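Long-range contacts in oxidized polyvinyl alcohol hydrolase (Pseudomonas sp., PDB 3WL6), which catalyses the hydrolysis of beta-diketones such as 4,6-nonanedione and hydrolyses oxidized polyvinyl alcohol in the second step of polyvinyl alcohol degradation: residues 242-247 with 289-294; 31-36 with 50-55; 169-174 with 191-196. All coordinates share one frame; numbering follows the deposited sequence.

Contact 1: 242-247 with 289-294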
loop_
_atom_site.group_PDB
_atom_site.type_symbol
_atom_site.label_atom_id
_atom_site.label_comp_id
_atom_site.label_asym_id
_atom_site.label_seq_id
_atom_site.Cartn_x
_atom_site.Cartn_y
_atom_site.Cartn_z
ATOM N N ALA A 242 -8.347 9.875 -14.683
ATOM C CA ALA A 242 -7.625 10.332 -15.866
ATOM C C ALA A 242 -6.338 11.008 -15.445
ATOM O O ALA A 242 -5.318 10.916 -16.119
ATOM C CB ALA A 242 -8.488 11.317 -16.662
ATOM N N LYS A 243 -6.388 11.684 -14.316
ATOM C CA LYS A 243 -5.228 12.365 -13.800
ATOM C C LYS A 243 -5.236 12.208 -12.288
ATOM O O LYS A 243 -6.314 12.122 -11.671
ATOM C CB LYS A 243 -5.304 13.851 -14.167
ATOM C CG LYS A 243 -4.050 14.626 -13.860
ATOM C CD LYS A 243 -2.937 14.265 -14.823
ATOM C CE LYS A 243 -1.661 14.994 -14.469
ATOM N NZ LYS A 243 -1.887 16.452 -14.304
ATOM N N VAL A 244 -4.043 12.070 -11.716
ATOM C CA VAL A 244 -3.903 11.995 -10.272
ATOM C C VAL A 244 -2.957 13.114 -9.846
ATOM O O VAL A 244 -2.232 13.685 -10.681
ATOM C CB VAL A 244 -3.322 10.638 -9.768
ATOM C CG1 VAL A 244 -4.317 9.513 -10.026
ATOM C CG2 VAL A 244 -1.996 10.346 -10.425
ATOM N N GLY A 245 -3.002 13.434 -8.557
ATOM C CA GLY A 245 -2.147 14.450 -7.967
ATOM C C GLY A 245 -0.695 13.986 -7.994
ATOM O O GLY A 245 -0.397 12.842 -8.306
ATOM N N PRO A 246 0.232 14.868 -7.645
ATOM C CA PRO A 246 1.668 14.561 -7.657
ATOM C C PRO A 246 2.101 13.518 -6.640
ATOM O O PRO A 246 1.857 13.673 -5.462
ATOM C CB PRO A 246 2.329 15.904 -7.375
ATOM C CG PRO A 246 1.224 16.932 -7.544
ATOM C CD PRO A 246 -0.041 16.228 -7.166
ATOM N N LEU A 247 2.803 12.497 -7.130
ATOM C CA LEU A 247 3.252 11.414 -6.271
ATOM C C LEU A 247 4.569 10.837 -6.718
ATOM O O LEU A 247 5.029 11.093 -7.834
ATOM C CB LEU A 247 2.264 10.233 -6.389
ATOM C CG LEU A 247 0.781 10.421 -6.103
ATOM C CD1 LEU A 247 -0.002 9.135 -6.568
ATOM C CD2 LEU A 247 0.576 10.668 -4.600
ATOM N N GLN A 289 1.270 8.438 -15.743
ATOM C CA GLN A 289 0.868 9.726 -15.194
ATOM C C GLN A 289 2.010 10.717 -15.243
ATOM O O GLN A 289 3.128 10.445 -14.769
ATOM C CB GLN A 289 0.355 9.536 -13.777
ATOM C CG GLN A 289 -0.905 8.723 -13.767
ATOM C CD GLN A 289 -2.064 9.492 -14.356
ATOM O OE1 GLN A 289 -2.969 8.922 -14.977
ATOM N NE2 GLN A 289 -2.057 10.787 -14.147
ATOM N N PRO A 290 1.762 11.902 -15.804
ATOM C CA PRO A 290 2.839 12.890 -15.897
ATOM C C PRO A 290 3.403 13.473 -14.606
ATOM O O PRO A 290 4.557 13.888 -14.567
ATOM C CB PRO A 290 2.233 13.972 -16.798
ATOM C CG PRO A 290 0.771 13.904 -16.442
ATOM C CD PRO A 290 0.504 12.421 -16.388
ATOM N N ASP A 291 2.579 13.541 -13.575
ATOM C CA ASP A 291 3.035 14.099 -12.312
ATOM C C ASP A 291 3.380 13.007 -11.309
ATOM O O ASP A 291 3.449 13.261 -10.108
ATOM C CB ASP A 291 1.982 15.018 -11.727
ATOM C CG ASP A 291 0.634 14.377 -11.645
ATOM O OD1 ASP A 291 0.381 13.326 -12.315
ATOM O OD2 ASP A 291 -0.188 14.950 -10.907
ATOM N N VAL A 292 3.619 11.808 -11.809
ATOM C CA VAL A 292 4.004 10.717 -10.906
ATOM C C VAL A 292 5.330 10.137 -11.300
ATOM O O VAL A 292 5.543 9.786 -12.464
ATOM C CB VAL A 292 3.003 9.545 -10.934
ATOM C CG1 VAL A 292 3.537 8.396 -10.037
ATOM C CG2 VAL A 292 1.639 10.008 -10.470
ATOM N N VAL A 293 6.241 10.045 -10.341
ATOM C CA VAL A 293 7.508 9.391 -10.614
ATOM C C VAL A 293 7.256 7.944 -10.170
ATOM O O VAL A 293 6.933 7.709 -9.005
ATOM C CB VAL A 293 8.633 9.945 -9.735
ATOM C CG1 VAL A 293 9.873 9.022 -9.835
ATOM C CG2 VAL A 293 8.973 11.371 -10.171
ATOM N N HIS A 294 7.363 6.990 -11.083
ATOM C CA HIS A 294 7.171 5.599 -10.697
ATOM C C HIS A 294 8.506 4.847 -10.741
ATOM O O HIS A 294 9.242 4.909 -11.732
ATOM C CB HIS A 294 6.176 4.873 -11.601
ATOM C CG HIS A 294 6.028 3.419 -11.244
ATOM N ND1 HIS A 294 5.189 2.973 -10.243
ATOM C CD2 HIS A 294 6.748 2.343 -11.636
ATOM C CE1 HIS A 294 5.401 1.691 -10.028
ATOM N NE2 HIS A 294 6.345 1.283 -10.854
#

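Contact 2: 31-36 with 50-55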
loop_
_atom_site.group_PDB
_atom_site.type_symbol
_atom_site.label_atom_id
_atom_site.label_comp_id
_atom_site.label_asym_id
_atom_site.label_seq_id
_atom_site.Cartn_x
_atom_site.Cartn_y
_atom_site.Cartn_z
ATOM N N TYR A 31 -10.342 14.206 20.083
ATOM C CA TYR A 31 -9.474 13.056 20.331
ATOM C C TYR A 31 -8.069 13.538 20.689
ATOM O O TYR A 31 -7.542 14.439 20.061
ATOM C CB TYR A 31 -9.418 12.186 19.079
ATOM C CG TYR A 31 -8.783 10.829 19.295
ATOM C CD1 TYR A 31 -7.415 10.643 19.134
ATOM C CD2 TYR A 31 -9.559 9.750 19.669
ATOM C CE1 TYR A 31 -6.822 9.384 19.344
ATOM C CE2 TYR A 31 -8.984 8.482 19.877
ATOM C CZ TYR A 31 -7.612 8.326 19.710
ATOM O OH TYR A 31 -7.058 7.082 19.953
ATOM N N GLU A 32 -7.462 12.923 21.693
ATOM C CA GLU A 32 -6.119 13.295 22.105
ATOM C C GLU A 32 -5.161 12.158 21.754
ATOM O O GLU A 32 -5.210 11.106 22.375
ATOM C CB GLU A 32 -6.103 13.554 23.616
ATOM C CG GLU A 32 -7.217 14.509 24.088
ATOM C CD GLU A 32 -7.033 14.954 25.540
ATOM O OE1 GLU A 32 -5.925 15.443 25.865
ATOM O OE2 GLU A 32 -7.980 14.820 26.348
ATOM N N VAL A 33 -4.320 12.366 20.745
ATOM C CA VAL A 33 -3.344 11.357 20.305
ATOM C C VAL A 33 -2.212 11.231 21.301
ATOM O O VAL A 33 -1.893 12.177 22.000
ATOM C CB VAL A 33 -2.733 11.725 18.915
ATOM C CG1 VAL A 33 -1.433 10.962 18.663
ATOM C CG2 VAL A 33 -3.680 11.349 17.832
ATOM N N LYS A 34 -1.603 10.056 21.363
ATOM C CA LYS A 34 -0.487 9.822 22.262
ATOM C C LYS A 34 0.518 8.962 21.545
ATOM O O LYS A 34 0.226 8.399 20.496
ATOM C CB LYS A 34 -0.951 9.073 23.518
ATOM C CG LYS A 34 -1.703 7.791 23.208
ATOM C CD LYS A 34 -2.096 6.988 24.463
ATOM C CE LYS A 34 -0.927 6.177 25.021
ATOM N NZ LYS A 34 -0.532 4.956 24.183
ATOM N N GLU A 35 1.719 8.893 22.105
ATOM C CA GLU A 35 2.750 8.024 21.578
ATOM C C GLU A 35 2.294 6.590 21.833
ATOM O O GLU A 35 1.629 6.308 22.829
ATOM C CB GLU A 35 4.069 8.266 22.313
ATOM C CG GLU A 35 5.166 7.269 21.981
ATOM C CD GLU A 35 6.530 7.753 22.438
ATOM O OE1 GLU A 35 6.572 8.696 23.244
ATOM O OE2 GLU A 35 7.560 7.194 22.011
ATOM N N GLY A 36 2.613 5.675 20.924
ATOM C CA GLY A 36 2.235 4.294 21.136
ATOM C C GLY A 36 0.853 3.948 20.632
ATOM O O GLY A 36 0.389 4.519 19.652
ATOM N N PHE A 50 -4.458 2.652 16.079
ATOM C CA PHE A 50 -3.216 2.827 15.335
ATOM C C PHE A 50 -2.082 3.083 16.334
ATOM O O PHE A 50 -2.316 3.491 17.476
ATOM C CB PHE A 50 -3.339 3.994 14.329
ATOM C CG PHE A 50 -3.749 5.328 14.948
ATOM C CD1 PHE A 50 -5.094 5.673 15.073
ATOM C CD2 PHE A 50 -2.782 6.230 15.383
ATOM C CE1 PHE A 50 -5.472 6.927 15.630
ATOM C CE2 PHE A 50 -3.142 7.463 15.938
ATOM C CZ PHE A 50 -4.492 7.812 16.061
ATOM N N ILE A 51 -0.845 2.839 15.905
ATOM C CA ILE A 51 0.306 2.996 16.792
ATOM C C ILE A 51 1.227 4.068 16.250
ATOM O O ILE A 51 1.531 4.093 15.052
ATOM C CB ILE A 51 1.060 1.666 16.885
ATOM C CG1 ILE A 51 0.140 0.605 17.507
ATOM C CG2 ILE A 51 2.279 1.839 17.773
ATOM C CD1 ILE A 51 0.676 -0.816 17.368
ATOM N N VAL A 52 1.650 4.983 17.111
ATOM C CA VAL A 52 2.549 6.055 16.649
ATOM C C VAL A 52 3.932 5.917 17.281
ATOM O O VAL A 52 4.057 5.769 18.510
ATOM C CB VAL A 52 2.057 7.444 17.072
ATOM C CG1 VAL A 52 3.048 8.534 16.553
ATOM C CG2 VAL A 52 0.638 7.674 16.561
ATOM N N TYR A 53 4.954 5.958 16.435
ATOM C CA TYR A 53 6.345 5.964 16.874
ATOM C C TYR A 53 6.878 7.293 16.340
ATOM O O TYR A 53 7.205 7.410 15.164
ATOM C CB TYR A 53 7.176 4.831 16.246
ATOM C CG TYR A 53 6.960 3.427 16.806
ATOM C CD1 TYR A 53 5.919 2.617 16.353
ATOM C CD2 TYR A 53 7.806 2.917 17.793
ATOM C CE1 TYR A 53 5.735 1.321 16.888
ATOM C CE2 TYR A 53 7.618 1.625 18.327
ATOM C CZ TYR A 53 6.585 0.845 17.876
ATOM O OH TYR A 53 6.386 -0.432 18.438
ATOM N N PRO A 54 6.974 8.328 17.193
ATOM C CA PRO A 54 7.474 9.637 16.755
ATOM C C PRO A 54 8.916 9.571 16.233
ATOM O O PRO A 54 9.756 8.799 16.732
ATOM C CB PRO A 54 7.353 10.504 18.012
ATOM C CG PRO A 54 6.299 9.798 18.831
ATOM C CD PRO A 54 6.579 8.342 18.614
ATOM N N ALA A 55 9.214 10.409 15.240
ATOM C CA ALA A 55 10.534 10.428 14.646
ATOM C C ALA A 55 11.566 10.817 15.675
ATOM O O ALA A 55 11.302 11.661 16.534
ATOM C CB ALA A 55 10.567 11.424 13.487
#

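Contact 3: 169-174 with 191-196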
loop_
_atom_site.group_PDB
_atom_site.type_symbol
_atom_site.label_atom_id
_atom_site.label_comp_id
_atom_site.label_asym_id
_atom_site.label_seq_id
_atom_site.Cartn_x
_atom_site.Cartn_y
_atom_site.Cartn_z
ATOM N N ARG A 169 4.349 17.644 2.943
ATOM C CA ARG A 169 4.768 17.284 1.591
ATOM C C ARG A 169 5.434 15.916 1.576
ATOM O O ARG A 169 5.878 15.463 0.539
ATOM C CB ARG A 169 5.750 18.311 1.008
ATOM C CG ARG A 169 5.145 19.698 0.797
ATOM C CD ARG A 169 6.214 20.620 0.212
ATOM N NE ARG A 169 6.555 20.184 -1.135
ATOM C CZ ARG A 169 7.643 20.545 -1.800
ATOM N NH1 ARG A 169 8.528 21.357 -1.227
ATOM N NH2 ARG A 169 7.830 20.122 -3.049
ATOM N N ARG A 170 5.505 15.250 2.725
ATOM C CA ARG A 170 6.168 13.957 2.767
ATOM C C ARG A 170 5.377 12.950 3.584
ATOM O O ARG A 170 5.913 12.344 4.505
ATOM C CB ARG A 170 7.583 14.077 3.324
ATOM C CG ARG A 170 8.532 14.841 2.382
ATOM C CD ARG A 170 9.952 14.759 2.883
ATOM N NE ARG A 170 10.944 15.351 1.980
ATOM C CZ ARG A 170 11.209 16.646 1.848
ATOM N NH1 ARG A 170 10.552 17.574 2.554
ATOM N NH2 ARG A 170 12.192 17.013 1.019
ATOM N N LEU A 171 4.111 12.773 3.203
ATOM C CA LEU A 171 3.228 11.805 3.880
ATOM C C LEU A 171 3.188 10.566 2.966
ATOM O O LEU A 171 2.623 10.606 1.868
ATOM C CB LEU A 171 1.840 12.405 4.031
ATOM C CG LEU A 171 1.828 13.749 4.780
ATOM C CD1 LEU A 171 0.391 14.250 4.808
ATOM C CD2 LEU A 171 2.381 13.571 6.202
ATOM N N PHE A 172 3.819 9.477 3.425
ATOM C CA PHE A 172 3.929 8.263 2.637
ATOM C C PHE A 172 3.288 7.057 3.258
ATOM O O PHE A 172 3.306 6.923 4.474
ATOM C CB PHE A 172 5.407 7.935 2.422
ATOM C CG PHE A 172 6.148 9.008 1.717
ATOM C CD1 PHE A 172 5.877 9.301 0.392
ATOM C CD2 PHE A 172 7.123 9.759 2.395
ATOM C CE1 PHE A 172 6.569 10.332 -0.246
ATOM C CE2 PHE A 172 7.810 10.789 1.744
ATOM C CZ PHE A 172 7.527 11.064 0.443
ATOM N N LEU A 173 2.678 6.207 2.434
ATOM C CA LEU A 173 2.131 4.967 3.001
ATOM C C LEU A 173 2.563 3.802 2.177
ATOM O O LEU A 173 3.021 3.962 1.054
ATOM C CB LEU A 173 0.591 4.967 3.157
ATOM C CG LEU A 173 -0.445 5.338 2.103
ATOM C CD1 LEU A 173 0.057 5.334 0.707
ATOM C CD2 LEU A 173 -1.678 4.489 2.365
ATOM N N GLY A 174 2.473 2.601 2.755
ATOM C CA GLY A 174 2.928 1.449 2.006
ATOM C C GLY A 174 2.631 0.204 2.794
ATOM O O GLY A 174 2.226 0.277 3.949
ATOM N N SER A 191 -4.779 10.818 -4.069
ATOM C CA SER A 191 -3.566 11.352 -4.659
ATOM C C SER A 191 -3.340 12.837 -4.402
ATOM O O SER A 191 -2.308 13.352 -4.760
ATOM C CB SER A 191 -3.529 11.085 -6.160
ATOM O OG SER A 191 -4.552 11.805 -6.848
ATOM N N ASN A 192 -4.292 13.534 -3.793
ATOM C CA ASN A 192 -4.023 14.919 -3.458
ATOM C C ASN A 192 -3.673 15.081 -1.974
ATOM O O ASN A 192 -3.522 16.204 -1.476
ATOM C CB ASN A 192 -5.207 15.798 -3.851
ATOM C CG ASN A 192 -5.403 15.801 -5.341
ATOM O OD1 ASN A 192 -4.529 16.246 -6.088
ATOM N ND2 ASN A 192 -6.526 15.268 -5.786
ATOM N N PHE A 193 -3.484 13.952 -1.277
ATOM C CA PHE A 193 -3.103 13.990 0.142
ATOM C C PHE A 193 -1.706 13.380 0.295
ATOM O O PHE A 193 -0.744 14.063 0.671
ATOM C CB PHE A 193 -4.108 13.195 0.991
ATOM C CG PHE A 193 -3.800 13.192 2.471
ATOM C CD1 PHE A 193 -4.025 14.316 3.252
ATOM C CD2 PHE A 193 -3.270 12.047 3.082
ATOM C CE1 PHE A 193 -3.732 14.315 4.632
ATOM C CE2 PHE A 193 -2.975 12.033 4.444
ATOM C CZ PHE A 193 -3.206 13.173 5.229
ATOM N N TRP A 194 -1.612 12.090 0.023
ATOM C CA TRP A 194 -0.334 11.398 0.121
ATOM C C TRP A 194 0.678 11.938 -0.875
ATOM O O TRP A 194 0.311 12.319 -1.967
ATOM C CB TRP A 194 -0.502 9.903 -0.162
ATOM C CG TRP A 194 -1.531 9.259 0.705
ATOM C CD1 TRP A 194 -2.801 8.893 0.346
ATOM C CD2 TRP A 194 -1.404 8.961 2.100
ATOM N NE1 TRP A 194 -3.477 8.388 1.441
ATOM C CE2 TRP A 194 -2.642 8.427 2.529
ATOM C CE3 TRP A 194 -0.362 9.102 3.033
ATOM C CZ2 TRP A 194 -2.881 8.035 3.868
ATOM C CZ3 TRP A 194 -0.590 8.710 4.368
ATOM C CH2 TRP A 194 -1.844 8.184 4.771
ATOM N N ALA A 195 1.965 11.937 -0.497
ATOM C CA ALA A 195 3.030 12.361 -1.400
ATOM C C ALA A 195 3.503 11.149 -2.213
ATOM O O ALA A 195 4.173 11.297 -3.234
ATOM C CB ALA A 195 4.225 12.939 -0.609
ATOM N N GLY A 196 3.125 9.948 -1.773
ATOM C CA GLY A 196 3.579 8.765 -2.476
ATOM C C GLY A 196 3.402 7.512 -1.658
ATOM O O GLY A 196 2.833 7.540 -0.587
HETATM O O HOH W 1 2.143 14.553 1.439
#

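Contact 1: 242-247 with 289-294
The acid group of Asp291 reaches across to the bend Val244-Gly245-Pro246, where its OD2 lies an unusually short 2.4 Å from Val244 O; the acid probably holds a proton. With its CG lodged between the backbone N and the carbonyl carbon (chi1 52°), the group is turned to the backbone of Val244 and Gly245. From the opposite direction comes Lys243, whose chain, bent at chi2 and chi4, brings methylene CE across the Pro290 ring at a slant, CE to Pro290 CG a tight 3.3 Å. Lys243 NZ stays beyond salt-bridge distance of Asp291 OD2, at 4.1 Å, and any attraction would depend on Asp291 being ionised. One methyl of buried Val244 does the packing: CG2 meets Val292 CG2 at 3.7 Å, and the aliphatic CG of Gln289 lies against the same methyl. Val292 CG2 also faces Leu247 CB. Two backbone bonds then start the strands: Leu247 N to Asp291 O (3.1 Å) and Val293 N to Leu247 O (3.0 Å). A type I turn from Gln289 to Val292 leads into this pairing. It opens parallel strands 247-253 and 292-298 of the alpha/beta-hydrolase sheet, joined by a beta-alpha-beta crossover through hairpin 259-263/269-274 and then helix 275-288.

Contact 2: 31-36 with 50-55
Gly36 and Val52 form an antiparallel, hydrogen-bonded pair, with Gly36 N to Val52 O at 2.8 Å and Val52 N to Gly36 O at 2.9 Å. Backbone angles at Gly36 would jam a CB against the preceding carbonyl oxygen, which calls for glycine. Before it, Val33 turns its two methyls to different partners, CG2 to the edge of the Phe50 ring (4.0 Å to CZ) and CG1 to Val52 CG2. Phe50 takes the torsion that sets CG between backbone N and carbonyl carbon (chi1 56°), which brings CZ to Val33 and, obliquely, to Tyr31 CE1 at 4.3 Å. Phe41 meets both aromatic rings edge-to-face, and Tyr31 OH is hydrogen-bonded to Val39 O. At the other end, the extended chain of Glu35 crosses Pro54 at about a right angle, CG 3.8 Å from Pro54 CD, with Tyr164 touching both side chains. Replacing Pro54 by a glycine would probably strip the Glu35 methylenes of their apolar neighbour and leave that chain freer to turn. The pairing closes the open end of a beta hairpin, strands 36-43 and 46-53, at the edge of the central sheet.

Contact 3: 169-174 with 191-196
Leu173 and Phe193 sandwich the Trp194 indole. Leu173 CG sits over the centre of one face, 3.6 Å above the plane, and Phe193 CD2 lies over the opposite face. Leu173 owes this position to a chi1 of 50°, which carries CG between its backbone N and carbonyl carbon. Leu171 sets CD1 over a face of the Phe193 ring, offset toward the rim, 3.8 Å from CZ, and its CB touches Trp194 CE3. On the other side of the strand the Phe172 ring abuts Ala195 and Gly196, with Gly196 CA at its edge and CE1 3.5 Å from Ala195 CB; glycine suits both the backbone angles at Gly196 and the tight fit to the ring. The backbones are joined by a straight bond from Ala195 N to Leu171 O (2.8 Å) and a weak one from Leu173 N to Gly196 O (3.3 Å). Water 1 accepts from Leu171 N and donates to Phe193 O, bridging the peptides. Further out, Phe153 and Val157 of helix 148-160 pack on Trp194, and Thr183, Ala186 and Leu187 of helix 178-189 on Leu173. Strand 170-176, helix 178-189 and strand 196-200 make the beta-alpha-beta unit that, as in other alpha/beta hydrolases, probably holds the nucleophile elbow at Ser177.

All three contacts reach one mixed sheet. Contact 2 closes the hairpin at one edge, while contacts 3 and 1 lie further across, at the starts of neighbouring parallel strands. Contacts 1 and 3 have centres 12 Å apart and touch: Gly245 N probably bonds Ser191 OG at 2.8 Å, and Lys326 NZ ties them further, reaching Pro246 O of contact 1 and Ser191 O and Trp194 O of contact 3. Contact 2 stands apart, its nearest atoms about 10 Å from contact 3 and about 20 Å from contact 1. Strand 170-176 leads from contact 3 to Ser177, probably catalytic; in contact 1 the Val292 side chain is about 10 Å from that of Ser283, which may belong to the charge relay.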